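Local coordinates for protein arsenate reductase (ArsC) (Archaeoglobus fulgidus, PDB 1Y1L) that probably reduces arsenate to arsenite for arsenical resistance, using a fold shared with the low molecular weight phosphotyrosine protein phosphatases, at residues A[15-19]-A[110-115]; A[41-47]-A[103-108]. All blocks are in the same frame, centred on the assembly; numbering follows the deposited sequence.

Contact 1: A[15-19]-A[110-115]; sequences MAEAL and VLAEIE
With CG of Met15 anti to its carbonyl carbon (chi1 -71°) and CG of Leu111 anti to its backbone N (chi1 179°), the two side chains lean into the gap between their helices and cross at about a right angle. The thioether runs out past the leucine, its chain bending at the last torsion, so that CE of Met15 lies 3.7 Å from CD1 of Leu111 and equally close to CB of the same residue, while SD passes over the Leu111 backbone. The same methyl branch of Leu111 also receives Leu19, whose CD1 comes to 3.6 Å from CD1 of Leu111; this one methyl therefore touches both Met15 and Leu19, one helical turn apart. Ile114 divides its two arms: CD1 reaches CB of Met15 at 3.8 Å, and CG2 lies against Ala16, 3.5 Å from its CB. The small alanine lets the backbones come nearest here, the CA atoms of Ala16 and Ile114 being 5.9 Å apart.

The segments belong to helices 12-21 and 106-121 of the parallel four-stranded alpha/beta fold of the low molecular weight phosphatase family, in which helix 12-21 is the next element after strand 2-6, across a short loop, and helix 106-121 closes the chain. The axes of segments 15-19 and 110-115 cross at -52° with a closest approach of 9.5 Å. No hydrogen bond joins them; the interface is almost wholly aliphatic and buried.

At the C-terminal end of the contact, Glu115 crosses Leu19 roughly at a right angle, OE2 of Glu115 lying 3.9 Å from CD2 of Leu19, while that carboxylate forms a salt bridge with Arg51. Helix 42-49 adds Val44 and Leu47 against Met15, and Leu53 touches Leu19.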
loop_
_atom_site.group_PDB
_atom_site.type_symbol
_atom_site.label_atom_id
_atom_site.label_comp_id
_atom_site.label_asym_id
_atom_site.label_seq_id
_atom_site.Cartn_x
_atom_site.Cartn_y
_atom_site.Cartn_z
ATOM N N MET A 15 -5.844 23.506 7.055
ATOM C CA MET A 15 -5.052 24.085 8.127
ATOM C C MET A 15 -3.572 23.941 7.835
ATOM O O MET A 15 -2.836 24.929 7.859
ATOM C CB MET A 15 -5.370 23.439 9.485
ATOM C CG MET A 15 -6.735 23.799 10.070
ATOM S SD MET A 15 -7.100 22.942 11.633
ATOM C CE MET A 15 -8.024 24.170 12.525
ATOM N N ALA A 16 -3.133 22.708 7.589
ATOM C CA ALA A 16 -1.728 22.432 7.313
ATOM C C ALA A 16 -1.178 23.316 6.191
ATOM O O ALA A 16 -0.055 23.828 6.292
ATOM C CB ALA A 16 -1.538 20.975 6.986
ATOM N N GLU A 17 -1.971 23.486 5.133
ATOM C CA GLU A 17 -1.575 24.315 4.006
ATOM C C GLU A 17 -1.204 25.719 4.466
ATOM O O GLU A 17 -0.057 26.140 4.338
ATOM C CB GLU A 17 -2.698 24.375 2.974
ATOM C CG GLU A 17 -2.478 25.382 1.880
ATOM C CD GLU A 17 -3.584 25.362 0.826
ATOM O OE1 GLU A 17 -3.324 25.792 -0.326
ATOM O OE2 GLU A 17 -4.719 24.923 1.140
ATOM N N ALA A 18 -2.185 26.422 5.030
ATOM C CA ALA A 18 -2.025 27.792 5.514
ATOM C C ALA A 18 -0.870 27.971 6.496
ATOM O O ALA A 18 -0.156 28.976 6.442
ATOM C CB ALA A 18 -3.325 28.277 6.131
ATOM N N LEU A 19 -0.717 27.030 7.419
ATOM C CA LEU A 19 0.360 27.095 8.392
ATOM C C LEU A 19 1.725 26.875 7.742
ATOM O O LEU A 19 2.733 27.490 8.126
ATOM C CB LEU A 19 0.126 26.051 9.467
ATOM C CG LEU A 19 -1.042 26.425 10.357
ATOM C CD1 LEU A 19 -1.476 25.208 11.105
ATOM C CD2 LEU A 19 -0.633 27.523 11.319
ATOM N N VAL A 110 -6.477 20.342 17.309
ATOM C CA VAL A 110 -6.098 19.775 16.018
ATOM C C VAL A 110 -5.186 20.751 15.297
ATOM O O VAL A 110 -4.226 20.350 14.650
ATOM C CB VAL A 110 -7.336 19.502 15.146
ATOM C CG1 VAL A 110 -6.938 19.228 13.711
ATOM C CG2 VAL A 110 -8.107 18.333 15.712
ATOM N N LEU A 111 -5.492 22.035 15.411
ATOM C CA LEU A 111 -4.696 23.066 14.770
ATOM C C LEU A 111 -3.267 23.039 15.281
ATOM O O LEU A 111 -2.322 23.157 14.503
ATOM C CB LEU A 111 -5.296 24.444 15.047
ATOM C CG LEU A 111 -4.534 25.617 14.437
ATOM C CD1 LEU A 111 -4.578 25.479 12.938
ATOM C CD2 LEU A 111 -5.146 26.939 14.856
ATOM N N ALA A 112 -3.121 22.931 16.600
ATOM C CA ALA A 112 -1.816 22.918 17.227
ATOM C C ALA A 112 -0.969 21.749 16.782
ATOM O O ALA A 112 0.211 21.938 16.499
ATOM C CB ALA A 112 -1.946 22.921 18.724
ATOM N N GLU A 113 -1.540 20.543 16.759
ATOM C CA GLU A 113 -0.793 19.356 16.343
ATOM C C GLU A 113 -0.289 19.515 14.939
ATOM O O GLU A 113 0.852 19.196 14.644
ATOM C CB GLU A 113 -1.652 18.109 16.410
ATOM C CG GLU A 113 -1.755 17.519 17.793
ATOM C CD GLU A 113 -2.150 16.057 17.760
ATOM O OE1 GLU A 113 -1.390 15.252 17.169
ATOM O OE2 GLU A 113 -3.215 15.715 18.324
ATOM N N ILE A 114 -1.175 19.946 14.056
ATOM C CA ILE A 114 -0.810 20.180 12.674
ATOM C C ILE A 114 0.347 21.180 12.614
ATOM O O ILE A 114 1.256 21.037 11.808
ATOM C CB ILE A 114 -2.003 20.740 11.899
ATOM C CG1 ILE A 114 -3.138 19.718 11.881
ATOM C CG2 ILE A 114 -1.593 21.094 10.483
ATOM C CD1 ILE A 114 -4.321 20.156 11.046
ATOM N N GLU A 115 0.298 22.181 13.490
ATOM C CA GLU A 115 1.309 23.230 13.571
ATOM C C GLU A 115 2.641 22.689 14.051
ATOM O O GLU A 115 3.683 23.077 13.548
ATOM C CB GLU A 115 0.837 24.358 14.496
ATOM C CG GLU A 115 1.685 25.626 14.413
ATOM C CD GLU A 115 1.106 26.793 15.195
ATOM O OE1 GLU A 115 0.586 26.566 16.304
ATOM O OE2 GLU A 115 1.178 27.941 14.709
#

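Contact 2: A[41-47]-A[103-108]; sequences DETVKRL and DEGTYR
Tyr107 meets four residues of segment 41-47. CG2 of Thr43 sits over one face of its ring, 3.7 Å from the centroid, in a CH-pi contact displaced toward the rim. CG2 of Val44 lies at the ring edge, near its plane, and CD2 of Leu47 packs 3.5 Å from CB of Tyr107. At the far end of the ring the phenol donates to Asp41, OH of Tyr107 to OD2 of Asp41 at 2.6 Å, approaching from above the carboxylate plane, which is turned 53° from the ring.

The carboxylate is itself held in place. OD1 of Asp41 takes the backbone N of Thr43 through its anti lone pair at 2.8 Å. OG1 of Thr43 lies 2.8 Å from OD1 of Asp103 and 3.0 Å from OD1 of Asp41; the hydroxyl can serve only one at a time, and Asp103 is poorly ordered, which leaves its bond uncertain. The chi1 of Thr43 (-51°) sets OG1 beside the backbone N and leaves CG2 anti to that N, turned onto the tyrosine.

CD1 of Leu47 covers the centre of one face of the Arg108 guanidinium. NH1 of Arg46 comes to the edge of that group, the two guanidinium planes being 80° apart. OE1 of Glu50 serves both, in a salt bridge with NH1 of Arg108 and a long, weak ion pair with NH1 of Arg46.

Pro99 also touches Tyr107. Asp41 is the N-cap of helix 42-49, and its other oxygen, taking the Tyr107 phenol, joins that helix start to the beginning of helix 106-121 in the phosphatase-like fold.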
loop_
_atom_site.group_PDB
_atom_site.type_symbol
_atom_site.label_atom_id
_atom_site.label_comp_id
_atom_site.label_asym_id
_atom_site.label_seq_id
_atom_site.Cartn_x
_atom_site.Cartn_y
_atom_site.Cartn_z
ATOM N N ASP A 41 -14.569 24.379 6.307
ATOM C CA ASP A 41 -15.055 24.519 7.671
ATOM C C ASP A 41 -15.022 25.946 8.156
ATOM O O ASP A 41 -14.039 26.663 7.955
ATOM C CB ASP A 41 -14.282 23.618 8.660
ATOM C CG ASP A 41 -15.201 23.228 9.794
ATOM O OD1 ASP A 41 -15.524 24.086 10.637
ATOM O OD2 ASP A 41 -15.610 22.054 9.832
ATOM N N GLU A 42 -16.118 26.344 8.795
ATOM C CA GLU A 42 -16.255 27.686 9.331
ATOM C C GLU A 42 -15.428 27.849 10.605
ATOM O O GLU A 42 -14.959 28.948 10.906
ATOM C CB GLU A 42 -17.727 28.002 9.584
ATOM C CG GLU A 42 -18.619 27.809 8.352
ATOM C CD GLU A 42 -18.204 28.668 7.149
ATOM O OE1 GLU A 42 -17.879 29.864 7.335
ATOM O OE2 GLU A 42 -18.217 28.147 6.010
ATOM N N THR A 43 -15.250 26.760 11.351
ATOM C CA THR A 43 -14.460 26.811 12.573
ATOM C C THR A 43 -13.018 27.071 12.211
ATOM O O THR A 43 -12.298 27.797 12.912
ATOM C CB THR A 43 -14.498 25.492 13.309
ATOM O OG1 THR A 43 -15.862 25.096 13.472
ATOM C CG2 THR A 43 -13.842 25.627 14.675
ATOM N N VAL A 44 -12.602 26.436 11.118
ATOM C CA VAL A 44 -11.242 26.548 10.611
ATOM C C VAL A 44 -10.908 27.933 10.096
ATOM O O VAL A 44 -9.886 28.507 10.479
ATOM C CB VAL A 44 -10.977 25.539 9.485
ATOM C CG1 VAL A 44 -9.559 25.711 8.957
ATOM C CG2 VAL A 44 -11.158 24.133 10.005
ATOM N N LYS A 45 -11.734 28.439 9.190
ATOM C CA LYS A 45 -11.480 29.755 8.633
ATOM C C LYS A 45 -11.494 30.819 9.713
ATOM O O LYS A 45 -10.824 31.844 9.584
ATOM C CB LYS A 45 -12.460 30.088 7.506
ATOM C CG LYS A 45 -13.902 30.043 7.874
ATOM C CD LYS A 45 -14.765 30.477 6.704
ATOM C CE LYS A 45 -14.700 29.486 5.565
ATOM N NZ LYS A 45 -15.679 29.819 4.498
ATOM N N ARG A 46 -12.269 30.568 10.767
ATOM C CA ARG A 46 -12.374 31.480 11.895
ATOM C C ARG A 46 -11.069 31.372 12.647
ATOM O O ARG A 46 -10.420 32.371 12.931
ATOM C CB ARG A 46 -13.529 31.071 12.820
ATOM C CG ARG A 46 -13.523 31.783 14.180
ATOM C CD ARG A 46 -14.273 30.980 15.226
ATOM N NE ARG A 46 -13.934 31.380 16.595
ATOM C CZ ARG A 46 -13.901 30.549 17.640
ATOM N NH1 ARG A 46 -13.586 31.008 18.845
ATOM N NH2 ARG A 46 -14.170 29.254 17.492
ATOM N N LEU A 47 -10.707 30.143 12.980
ATOM C CA LEU A 47 -9.479 29.863 13.707
ATOM C C LEU A 47 -8.208 30.371 13.009
ATOM O O LEU A 47 -7.248 30.789 13.665
ATOM C CB LEU A 47 -9.389 28.358 13.979
ATOM C CG LEU A 47 -9.817 27.854 15.366
ATOM C CD1 LEU A 47 -10.982 28.630 15.896
ATOM C CD2 LEU A 47 -10.142 26.378 15.275
ATOM N N ASP A 103 -16.315 20.100 17.037
ATOM C CA ASP A 103 -16.252 21.546 17.188
ATOM C C ASP A 103 -15.486 22.003 18.437
ATOM O O ASP A 103 -14.309 21.678 18.589
ATOM C CB ASP A 103 -17.648 22.165 17.103
ATOM C CG ASP A 103 -17.688 23.403 16.192
ATOM O OD1 ASP A 103 -16.614 24.020 15.963
ATOM O OD2 ASP A 103 -18.792 23.754 15.702
ATOM N N GLU A 104 -16.138 22.760 19.317
ATOM C CA GLU A 104 -15.517 23.257 20.549
ATOM C C GLU A 104 -14.030 23.666 20.416
ATOM O O GLU A 104 -13.639 24.375 19.479
ATOM C CB GLU A 104 -15.688 22.231 21.675
ATOM C CG GLU A 104 -15.003 20.921 21.396
ATOM C CD GLU A 104 -15.034 20.000 22.576
ATOM O OE1 GLU A 104 -15.818 19.026 22.531
ATOM O OE2 GLU A 104 -14.275 20.243 23.544
ATOM N N GLY A 105 -13.229 23.273 21.403
ATOM C CA GLY A 105 -11.813 23.587 21.386
ATOM C C GLY A 105 -11.000 22.511 20.695
ATOM O O GLY A 105 -9.817 22.714 20.431
ATOM N N THR A 106 -11.619 21.356 20.441
ATOM C CA THR A 106 -10.962 20.233 19.767
ATOM C C THR A 106 -10.306 20.690 18.473
ATOM O O THR A 106 -9.238 20.205 18.110
ATOM C CB THR A 106 -11.964 19.090 19.483
ATOM O OG1 THR A 106 -12.238 18.391 20.705
ATOM C CG2 THR A 106 -11.415 18.103 18.470
ATOM N N TYR A 107 -10.960 21.609 17.773
ATOM C CA TYR A 107 -10.423 22.148 16.543
ATOM C C TYR A 107 -9.082 22.831 16.796
ATOM O O TYR A 107 -8.139 22.666 16.032
ATOM C CB TYR A 107 -11.386 23.151 15.958
ATOM C CG TYR A 107 -12.328 22.556 14.970
ATOM C CD1 TYR A 107 -13.354 21.717 15.369
ATOM C CD2 TYR A 107 -12.217 22.862 13.627
ATOM C CE1 TYR A 107 -14.245 21.203 14.453
ATOM C CE2 TYR A 107 -13.103 22.351 12.703
ATOM C CZ TYR A 107 -14.111 21.527 13.118
ATOM O OH TYR A 107 -14.970 21.035 12.175
ATOM N N ARG A 108 -9.019 23.648 17.840
ATOM C CA ARG A 108 -7.784 24.337 18.178
ATOM C C ARG A 108 -6.697 23.324 18.494
ATOM O O ARG A 108 -5.542 23.509 18.111
ATOM C CB ARG A 108 -8.000 25.286 19.363
ATOM C CG ARG A 108 -8.683 26.613 18.990
ATOM C CD ARG A 108 -8.639 27.622 20.142
ATOM N NE ARG A 108 -8.970 28.981 19.716
ATOM C CZ ARG A 108 -10.206 29.471 19.637
ATOM N NH1 ARG A 108 -10.396 30.719 19.242
ATOM N NH2 ARG A 108 -11.260 28.724 19.953
#

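How the contacts relate
The two contacts lie 11 Å apart, centre to centre, and share helix 106-121: contact 2 uses its first turn and the loop before it, contact 1 the turns that follow. Along the chain the order is 15-19, 41-47, 103-108, 110-115, so both segments of contact 2 fall between those of contact 1. Met15 bridges them, its CG lying 3.6 Å from CG1 of Val44 and its CE 3.8 Å from the backbone O of Tyr107. Helices 12-21, 42-49 and 106-121 thus form one continuous three-helix packing, with contact 1 buried about 7 Å from the centre of the fold and contact 2 farther out, about 14 Å, partly open and richer in polar and charged groups.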